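Long-range contacts in Non-structural polyprotein (Sindbis virus, PDB 4GUA), which is the alphavirus non-structural polyprotein, whose papain-like cysteine protease probably cleaves the precursor and is followed by methyltransferase-like, macro and zinc-binding domains: residues Ile24-Ala28 with Lys102-Asp106; Val291-Arg295 with Glu304-Ile308; Leu427-Tyr431 with Ile448-Ser452. All coordinates share one frame; numbering follows the deposited sequence.

Contact 1. Residues Ile24-Ala28 with Lys102-Asp106. With SO4 (sulfate ion), chain D.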
loop_
_atom_site.group_PDB
_atom_site.type_symbol
_atom_site.label_atom_id
_atom_site.label_comp_id
_atom_site.label_asym_id
_atom_site.label_seq_id
_atom_site.Cartn_x
_atom_site.Cartn_y
_atom_site.Cartn_z
ATOM N N ILE A 24 -18.492 5.218 22.529
ATOM C CA ILE A 24 -17.613 4.112 22.184
ATOM C C ILE A 24 -16.402 4.130 23.102
ATOM O O ILE A 24 -15.983 3.087 23.603
ATOM C CB ILE A 24 -17.171 4.180 20.716
ATOM C CG1 ILE A 24 -18.375 3.907 19.815
ATOM C CG2 ILE A 24 -16.076 3.161 20.432
ATOM C CD1 ILE A 24 -18.144 4.226 18.363
ATOM N N LEU A 25 -15.872 5.319 23.367
ATOM C CA LEU A 25 -14.757 5.457 24.298
ATOM C C LEU A 25 -15.163 5.020 25.713
ATOM O O LEU A 25 -14.365 4.454 26.459
ATOM C CB LEU A 25 -14.254 6.902 24.311
ATOM C CG LEU A 25 -13.755 7.459 22.970
ATOM C CD1 LEU A 25 -13.240 8.882 23.124
ATOM C CD2 LEU A 25 -12.675 6.561 22.383
ATOM N N ALA A 26 -16.414 5.269 26.069
ATOM C CA ALA A 26 -16.920 4.920 27.388
ATOM C C ALA A 26 -16.803 3.425 27.694
ATOM O O ALA A 26 -16.520 3.045 28.827
ATOM C CB ALA A 26 -18.338 5.357 27.509
ATOM N N THR A 27 -17.028 2.572 26.700
ATOM C CA THR A 27 -16.963 1.131 26.930
ATOM C C THR A 27 -15.566 0.712 27.364
ATOM O O THR A 27 -15.388 -0.328 27.992
ATOM C CB THR A 27 -17.324 0.322 25.672
ATOM O OG1 THR A 27 -16.331 0.542 24.658
ATOM C CG2 THR A 27 -18.690 0.714 25.144
ATOM N N ALA A 28 -14.578 1.526 27.015
ATOM C CA ALA A 28 -13.192 1.251 27.360
ATOM C C ALA A 28 -12.786 1.973 28.634
ATOM O O ALA A 28 -11.620 1.947 29.019
ATOM C CB ALA A 28 -12.277 1.665 26.219
ATOM N N LYS A 102 -19.963 -1.106 13.716
ATOM C CA LYS A 102 -20.049 -0.933 15.162
ATOM C C LYS A 102 -18.675 -1.062 15.818
ATOM O O LYS A 102 -17.763 -1.685 15.267
ATOM C CB LYS A 102 -21.002 -1.973 15.754
ATOM C CG LYS A 102 -22.333 -2.071 15.027
ATOM C CD LYS A 102 -23.332 -2.918 15.796
ATOM C CE LYS A 102 -24.618 -3.091 15.021
ATOM N NZ LYS A 102 -25.547 -4.003 15.722
ATOM N N TYR A 103 -18.540 -0.478 17.003
ATOM C CA TYR A 103 -17.284 -0.511 17.735
ATOM C C TYR A 103 -17.558 -0.593 19.232
ATOM O O TYR A 103 -18.633 -0.225 19.699
ATOM C CB TYR A 103 -16.463 0.748 17.437
ATOM C CG TYR A 103 -16.084 0.898 15.978
ATOM C CD1 TYR A 103 -16.930 1.538 15.081
ATOM C CD2 TYR A 103 -14.891 0.396 15.498
ATOM C CE1 TYR A 103 -16.591 1.668 13.744
ATOM C CE2 TYR A 103 -14.544 0.526 14.171
ATOM C CZ TYR A 103 -15.393 1.160 13.298
ATOM O OH TYR A 103 -15.032 1.284 11.971
ATOM N N GLY A 104 -16.588 -1.112 19.973
ATOM C CA GLY A 104 -16.611 -1.068 21.420
ATOM C C GLY A 104 -15.434 -1.837 21.985
ATOM O O GLY A 104 -14.915 -2.752 21.345
ATOM N N TYR A 105 -15.064 -1.518 23.218
ATOM C CA TYR A 105 -13.893 -2.118 23.832
ATOM C C TYR A 105 -14.111 -3.609 23.975
ATOM O O TYR A 105 -15.144 -4.041 24.467
ATOM C CB TYR A 105 -13.646 -1.495 25.196
ATOM C CG TYR A 105 -12.337 -1.896 25.825
ATOM C CD1 TYR A 105 -11.134 -1.380 25.358
ATOM C CD2 TYR A 105 -12.302 -2.775 26.898
ATOM C CE1 TYR A 105 -9.932 -1.737 25.940
ATOM C CE2 TYR A 105 -11.106 -3.136 27.489
ATOM C CZ TYR A 105 -9.926 -2.615 27.007
ATOM O OH TYR A 105 -8.738 -2.978 27.598
ATOM N N ASP A 106 -13.121 -4.396 23.581
ATOM C CA ASP A 106 -13.233 -5.844 23.655
ATOM C C ASP A 106 -12.338 -6.399 24.762
ATOM O O ASP A 106 -11.117 -6.439 24.628
ATOM C CB ASP A 106 -12.852 -6.442 22.302
ATOM C CG ASP A 106 -13.094 -7.923 22.231
ATOM O OD1 ASP A 106 -13.055 -8.582 23.292
ATOM O OD2 ASP A 106 -13.335 -8.421 21.112
HETATM S S SO4 D . -17.437 -3.476 11.199
HETATM O O1 SO4 D . -16.956 -4.830 10.932
HETATM O O2 SO4 D . -18.827 -3.523 11.646
HETATM O O3 SO4 D . -16.634 -2.841 12.249
HETATM O O4 SO4 D . -17.345 -2.730 9.947
#
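A chi1 of 66° puts Thr27 OG1 between its own backbone N and carbonyl carbon, where it can meet Tyr105 N, while Tyr105 carries its ring anti to its backbone N (chi1 -171°), which lays it beside Ala28. The setting is the papain-like protease (peptidase family C9, clan CA). The last turn of helix 16-27 lies against the chain leaving strand 102-103, an outer strand of a small antiparallel sheet. In proteases of this clan such a helix as a rule carries the nucleophilic cysteine at its other end.

The polar link runs through one hydroxyl, which accepts and donates. Tyr105 N donates to Thr27 OG1 at 2.8 Å, nearly straight (170° at the hydrogen), and Thr27 OG1 in turn donates to Ile24 O one turn earlier, also 2.8 Å from it and in the carbonyl plane. With both bonds made, the rotation of the threonine is fixed, and the helix is tied to the backbone beyond the strand.

Apolar contacts flank these bonds. Ile24 reaches Tyr103 with two methyls: CG2 is 3.9 Å from Tyr103 CB and CD1 is 4.0 Å from that same atom. The isoleucine thus packs on the root of the tyrosine while also touching Ile78 and Leu80 of strand 78-83. On the other flank the methyl of Ala28 approaches the Tyr105 ring obliquely, and Phe64 of helix 52-64 meets that ring as well. Gly104 passes between the two tyrosines, its CA 3.6 Å from Thr27 OG1.

Beyond the contact, Asp106 caps helix 107-113 through OD1, which accepts from Ile109 N. At the far end of the segment, Lys102 N makes a weak bond, 3.4 Å, to O2 of a sulfate ion, probably from the crystallisation liquor, that is also hydrogen-bonded to Gln76 NE2.

Contact 2. Residues Val291-Arg295 with Glu304-Ile308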
loop_
_atom_site.group_PDB
_atom_site.type_symbol
_atom_site.label_atom_id
_atom_site.label_comp_id
_atom_site.label_asym_id
_atom_site.label_seq_id
_atom_site.Cartn_x
_atom_site.Cartn_y
_atom_site.Cartn_z
ATOM N N VAL A 291 2.045 5.541 -9.543
ATOM C CA VAL A 291 2.250 6.491 -8.466
ATOM C C VAL A 291 3.661 6.329 -7.909
ATOM O O VAL A 291 4.127 5.212 -7.677
ATOM C CB VAL A 291 1.182 6.353 -7.350
ATOM C CG1 VAL A 291 1.048 4.916 -6.902
ATOM C CG2 VAL A 291 1.521 7.254 -6.172
ATOM N N SER A 292 4.325 7.464 -7.702
ATOM C CA SER A 292 5.681 7.514 -7.180
ATOM C C SER A 292 5.738 8.629 -6.147
ATOM O O SER A 292 4.699 9.110 -5.699
ATOM C CB SER A 292 6.689 7.774 -8.295
ATOM O OG SER A 292 8.014 7.519 -7.847
ATOM N N ALA A 293 6.946 8.989 -5.724
ATOM C CA ALA A 293 7.141 10.038 -4.729
ATOM C C ALA A 293 8.422 10.809 -5.000
ATOM O O ALA A 293 9.306 10.350 -5.730
ATOM C CB ALA A 293 7.190 9.439 -3.338
ATOM N N ALA A 294 8.510 11.996 -4.416
ATOM C CA ALA A 294 9.671 12.849 -4.595
ATOM C C ALA A 294 9.815 13.764 -3.393
ATOM O O ALA A 294 8.823 14.144 -2.772
ATOM C CB ALA A 294 9.526 13.666 -5.857
ATOM N N ARG A 295 11.053 14.113 -3.061
ATOM C CA ARG A 295 11.301 15.130 -2.054
ATOM C C ARG A 295 12.233 16.152 -2.691
ATOM O O ARG A 295 13.435 16.130 -2.474
ATOM C CB ARG A 295 11.847 14.526 -0.742
ATOM C CG ARG A 295 12.134 15.574 0.335
ATOM C CD ARG A 295 12.201 15.032 1.763
ATOM N NE ARG A 295 13.203 13.994 1.959
ATOM C CZ ARG A 295 14.478 14.218 2.268
ATOM N NH1 ARG A 295 14.932 15.460 2.408
ATOM N NH2 ARG A 295 15.314 13.196 2.431
ATOM N N GLU A 304 8.502 16.205 4.809
ATOM C CA GLU A 304 7.644 16.490 3.656
ATOM C C GLU A 304 7.981 15.599 2.461
ATOM O O GLU A 304 9.142 15.405 2.120
ATOM C CB GLU A 304 7.723 17.966 3.265
ATOM C CG GLU A 304 6.818 18.847 4.111
ATOM C CD GLU A 304 6.737 20.276 3.615
ATOM O OE1 GLU A 304 7.430 20.594 2.629
ATOM O OE2 GLU A 304 5.978 21.076 4.213
ATOM N N MET A 305 6.944 15.037 1.855
ATOM C CA MET A 305 7.082 14.140 0.717
ATOM C C MET A 305 5.956 14.444 -0.255
ATOM O O MET A 305 4.790 14.375 0.115
ATOM C CB MET A 305 6.966 12.693 1.194
ATOM C CG MET A 305 7.257 11.640 0.144
ATOM S SD MET A 305 9.005 11.568 -0.281
ATOM C CE MET A 305 9.729 11.030 1.270
ATOM N N TYR A 306 6.285 14.777 -1.493
ATOM C CA TYR A 306 5.252 14.944 -2.504
ATOM C C TYR A 306 4.947 13.600 -3.143
ATOM O O TYR A 306 5.850 12.912 -3.609
ATOM C CB TYR A 306 5.671 15.940 -3.578
ATOM C CG TYR A 306 5.702 17.394 -3.144
ATOM C CD1 TYR A 306 4.536 18.138 -3.028
ATOM C CD2 TYR A 306 6.909 18.027 -2.880
ATOM C CE1 TYR A 306 4.575 19.478 -2.642
ATOM C CE2 TYR A 306 6.961 19.354 -2.496
ATOM C CZ TYR A 306 5.798 20.080 -2.378
ATOM O OH TYR A 306 5.879 21.407 -1.996
ATOM N N LEU A 307 3.673 13.216 -3.101
ATOM C CA LEU A 307 3.161 12.058 -3.826
ATOM C C LEU A 307 2.726 12.424 -5.245
ATOM O O LEU A 307 1.995 13.386 -5.462
ATOM C CB LEU A 307 1.973 11.459 -3.078
ATOM C CG LEU A 307 2.243 10.999 -1.644
ATOM C CD1 LEU A 307 0.948 10.567 -0.973
ATOM C CD2 LEU A 307 3.269 9.878 -1.611
ATOM N N ILE A 308 3.191 11.647 -6.213
ATOM C CA ILE A 308 2.877 11.879 -7.616
ATOM C C ILE A 308 2.023 10.752 -8.206
ATOM O O ILE A 308 2.504 9.654 -8.440
ATOM C CB ILE A 308 4.192 12.000 -8.409
ATOM C CG1 ILE A 308 5.050 13.110 -7.795
ATOM C CG2 ILE A 308 3.920 12.282 -9.875
ATOM C CD1 ILE A 308 6.469 13.147 -8.287
#
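Ile308 and Ala294 meet methyl to methyl on one side of two antiparallel strands, with Ile308 CD1 3.9 Å from Ala294 CB. With CG1 beside the backbone N (chi1 -56°) and the chain then extended, Ile308 slants across to the neighbouring strand and reaches the alanine, two residues beyond its direct partner Ser292. The backbones of both residues are held by bonds running in both directions. Ser292 N donates to Ile308 O at 2.9 Å, and Ile308 N returns a bond to Ser292 O at 3.0 Å. Ala294 pairs likewise with Tyr306, its O taking Tyr306 N at 2.9 Å.

These strands, 288-294 and 305-312, form the beta hairpin that ends the seven-stranded sheet of a methyltransferase-like (Rossmann-type) fold. Strand 305-312 is inserted between strands 263-269 and 288-294, antiparallel to both, giving the order 3-2-1-4-5-7-6 that marks this fold. On the face opposite Ala294 and Ile308, the small Ala293 sits near Met305 CG at 4.1 Å, and Ile329 of helix 323-333 packs over it.

Arg295 follows just after the strand. The aliphatic part of its side chain runs alongside Glu304 O, which lies at the edge of the guanidinium, near its plane; the bend at chi3 (58°) follows, and NH2 is bonded to Val332 O. Met305 SD comes within 3.6 Å of Ala294 O.

Contact 3. Residues Leu427-Tyr431 with Ile448-Ser452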
loop_
_atom_site.group_PDB
_atom_site.type_symbol
_atom_site.label_atom_id
_atom_site.label_comp_id
_atom_site.label_asym_id
_atom_site.label_seq_id
_atom_site.Cartn_x
_atom_site.Cartn_y
_atom_site.Cartn_z
ATOM N N LEU A 427 4.835 -16.545 -14.676
ATOM C CA LEU A 427 5.361 -15.567 -15.615
ATOM C C LEU A 427 5.275 -14.174 -15.001
ATOM O O LEU A 427 6.237 -13.396 -14.987
ATOM C CB LEU A 427 4.542 -15.632 -16.902
ATOM C CG LEU A 427 4.850 -14.582 -17.964
ATOM C CD1 LEU A 427 6.278 -14.735 -18.496
ATOM C CD2 LEU A 427 3.825 -14.675 -19.079
ATOM N N GLN A 428 4.096 -13.880 -14.476
ATOM C CA GLN A 428 3.836 -12.617 -13.828
ATOM C C GLN A 428 4.813 -12.428 -12.675
ATOM O O GLN A 428 5.330 -11.335 -12.464
ATOM C CB GLN A 428 2.400 -12.596 -13.308
ATOM C CG GLN A 428 1.974 -11.264 -12.759
ATOM C CD GLN A 428 2.025 -10.179 -13.807
ATOM O OE1 GLN A 428 1.091 -10.014 -14.594
ATOM N NE2 GLN A 428 3.125 -9.437 -13.834
ATOM N N ASN A 429 5.078 -13.509 -11.946
ATOM C CA ASN A 429 5.940 -13.452 -10.771
ATOM C C ASN A 429 7.401 -13.205 -11.124
ATOM O O ASN A 429 8.121 -12.534 -10.385
ATOM C CB ASN A 429 5.824 -14.748 -9.963
ATOM C CG ASN A 429 4.621 -14.759 -9.043
ATOM O OD1 ASN A 429 3.939 -13.751 -8.876
ATOM N ND2 ASN A 429 4.363 -15.902 -8.431
ATOM N N ALA A 430 7.831 -13.751 -12.255
ATOM C CA ALA A 430 9.182 -13.523 -12.743
ATOM C C ALA A 430 9.344 -12.043 -13.006
ATOM O O ALA A 430 10.326 -11.429 -12.567
ATOM C CB ALA A 430 9.438 -14.316 -14.011
ATOM N N TYR A 431 8.374 -11.470 -13.720
ATOM C CA TYR A 431 8.382 -10.031 -13.990
ATOM C C TYR A 431 8.341 -9.187 -12.707
ATOM O O TYR A 431 9.011 -8.159 -12.614
ATOM C CB TYR A 431 7.217 -9.637 -14.895
ATOM C CG TYR A 431 7.442 -9.892 -16.375
ATOM C CD1 TYR A 431 8.438 -9.218 -17.075
ATOM C CD2 TYR A 431 6.629 -10.777 -17.078
ATOM C CE1 TYR A 431 8.632 -9.437 -18.432
ATOM C CE2 TYR A 431 6.815 -11.001 -18.430
ATOM C CZ TYR A 431 7.817 -10.329 -19.104
ATOM O OH TYR A 431 8.003 -10.547 -20.453
ATOM N N ILE A 448 15.022 -5.461 -21.252
ATOM C CA ILE A 448 14.333 -6.701 -20.935
ATOM C C ILE A 448 13.679 -7.310 -22.177
ATOM O O ILE A 448 13.146 -6.593 -23.022
ATOM C CB ILE A 448 13.285 -6.428 -19.846
ATOM C CG1 ILE A 448 12.455 -7.667 -19.551
ATOM C CG2 ILE A 448 12.383 -5.277 -20.259
ATOM C CD1 ILE A 448 11.560 -7.490 -18.353
ATOM N N PRO A 449 13.732 -8.642 -22.300
ATOM C CA PRO A 449 13.051 -9.351 -23.382
ATOM C C PRO A 449 11.666 -9.792 -22.939
ATOM O O PRO A 449 11.330 -9.598 -21.774
ATOM C CB PRO A 449 13.945 -10.569 -23.587
ATOM C CG PRO A 449 14.398 -10.891 -22.210
ATOM C CD PRO A 449 14.558 -9.562 -21.499
ATOM N N LEU A 450 10.885 -10.403 -23.822
ATOM C CA LEU A 450 9.585 -10.901 -23.409
ATOM C C LEU A 450 9.752 -12.342 -22.971
ATOM O O LEU A 450 9.989 -13.226 -23.790
ATOM C CB LEU A 450 8.563 -10.804 -24.542
ATOM C CG LEU A 450 8.206 -9.401 -25.035
ATOM C CD1 LEU A 450 7.077 -9.468 -26.052
ATOM C CD2 LEU A 450 7.823 -8.499 -23.882
ATOM N N LEU A 451 9.608 -12.576 -21.674
ATOM C CA LEU A 451 9.829 -13.897 -21.116
ATOM C C LEU A 451 8.821 -14.899 -21.656
ATOM O O LEU A 451 7.657 -14.570 -21.891
ATOM C CB LEU A 451 9.755 -13.839 -19.590
ATOM C CG LEU A 451 10.785 -12.916 -18.927
ATOM C CD1 LEU A 451 10.621 -12.899 -17.417
ATOM C CD2 LEU A 451 12.205 -13.336 -19.287
ATOM N N SER A 452 9.300 -16.120 -21.871
ATOM C CA SER A 452 8.460 -17.253 -22.258
ATOM C C SER A 452 7.787 -17.094 -23.610
ATOM O O SER A 452 6.751 -17.711 -23.846
ATOM C CB SER A 452 7.371 -17.504 -21.206
ATOM O OG SER A 452 7.918 -17.806 -19.937
#
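One hydrogen bond joins the helix to the loop: Leu451 N donates to Tyr431 OH at 2.9 Å, with 150° at the hydrogen. The same hydroxyl is hydrogen-bonded to Ser466 OG, which also bonds Leu451 O, so tyrosine, serine and loop backbone form a small closed network.

Around the Tyr431 ring the contacts are apolar. Leu451 CD1 stands over one face in a CH-pi contact, 4.1 Å from the centroid and 10° off the normal, and it also lies 3.9 Å from Ala430 CB. Ile448 CD1 approaches the edge in the ring plane, 3.5 Å from Tyr431 CE1. Leu427 adds a last touch: with CG anti to its backbone N (chi1 174°), its CD1 rests 3.8 Å from Leu451 CB and as far from Ser452 OG, whose hydroxyl is bonded to Pro413 O.

Helix 420-440 thus backs the loop that follows strand 445-448 in the macro domain, a loop that in this family commonly lines the ADP-ribose pocket. A buffer molecule, MES, is weakly bonded to Ser452 N, consistent with an anion-accepting site. A buried hydroxyl with two bonds and a ring packed at face and edge hold the loop at Leu451, probably limiting its movement there.

How the contacts relate
The three contacts follow one another along the chain, each closing before the next opens, and none touches another. Contact 1 lies in the papain-like protease, contact 2 in the seven-stranded sheet of the methyltransferase-like domain, and contact 3 in the macro domain with its own six-stranded sheet, so no sheet is shared. Centres are about 37 Å apart for contacts 1 and 2, about 28 Å for contacts 2 and 3, and about 50 Å for contacts 1 and 3, which sit on opposite sides of the chain's centre. The contacts thus sit in three structurally distinct domains of the polyprotein, and the methyltransferase-like sheet comes between protease and macro domain in chain order.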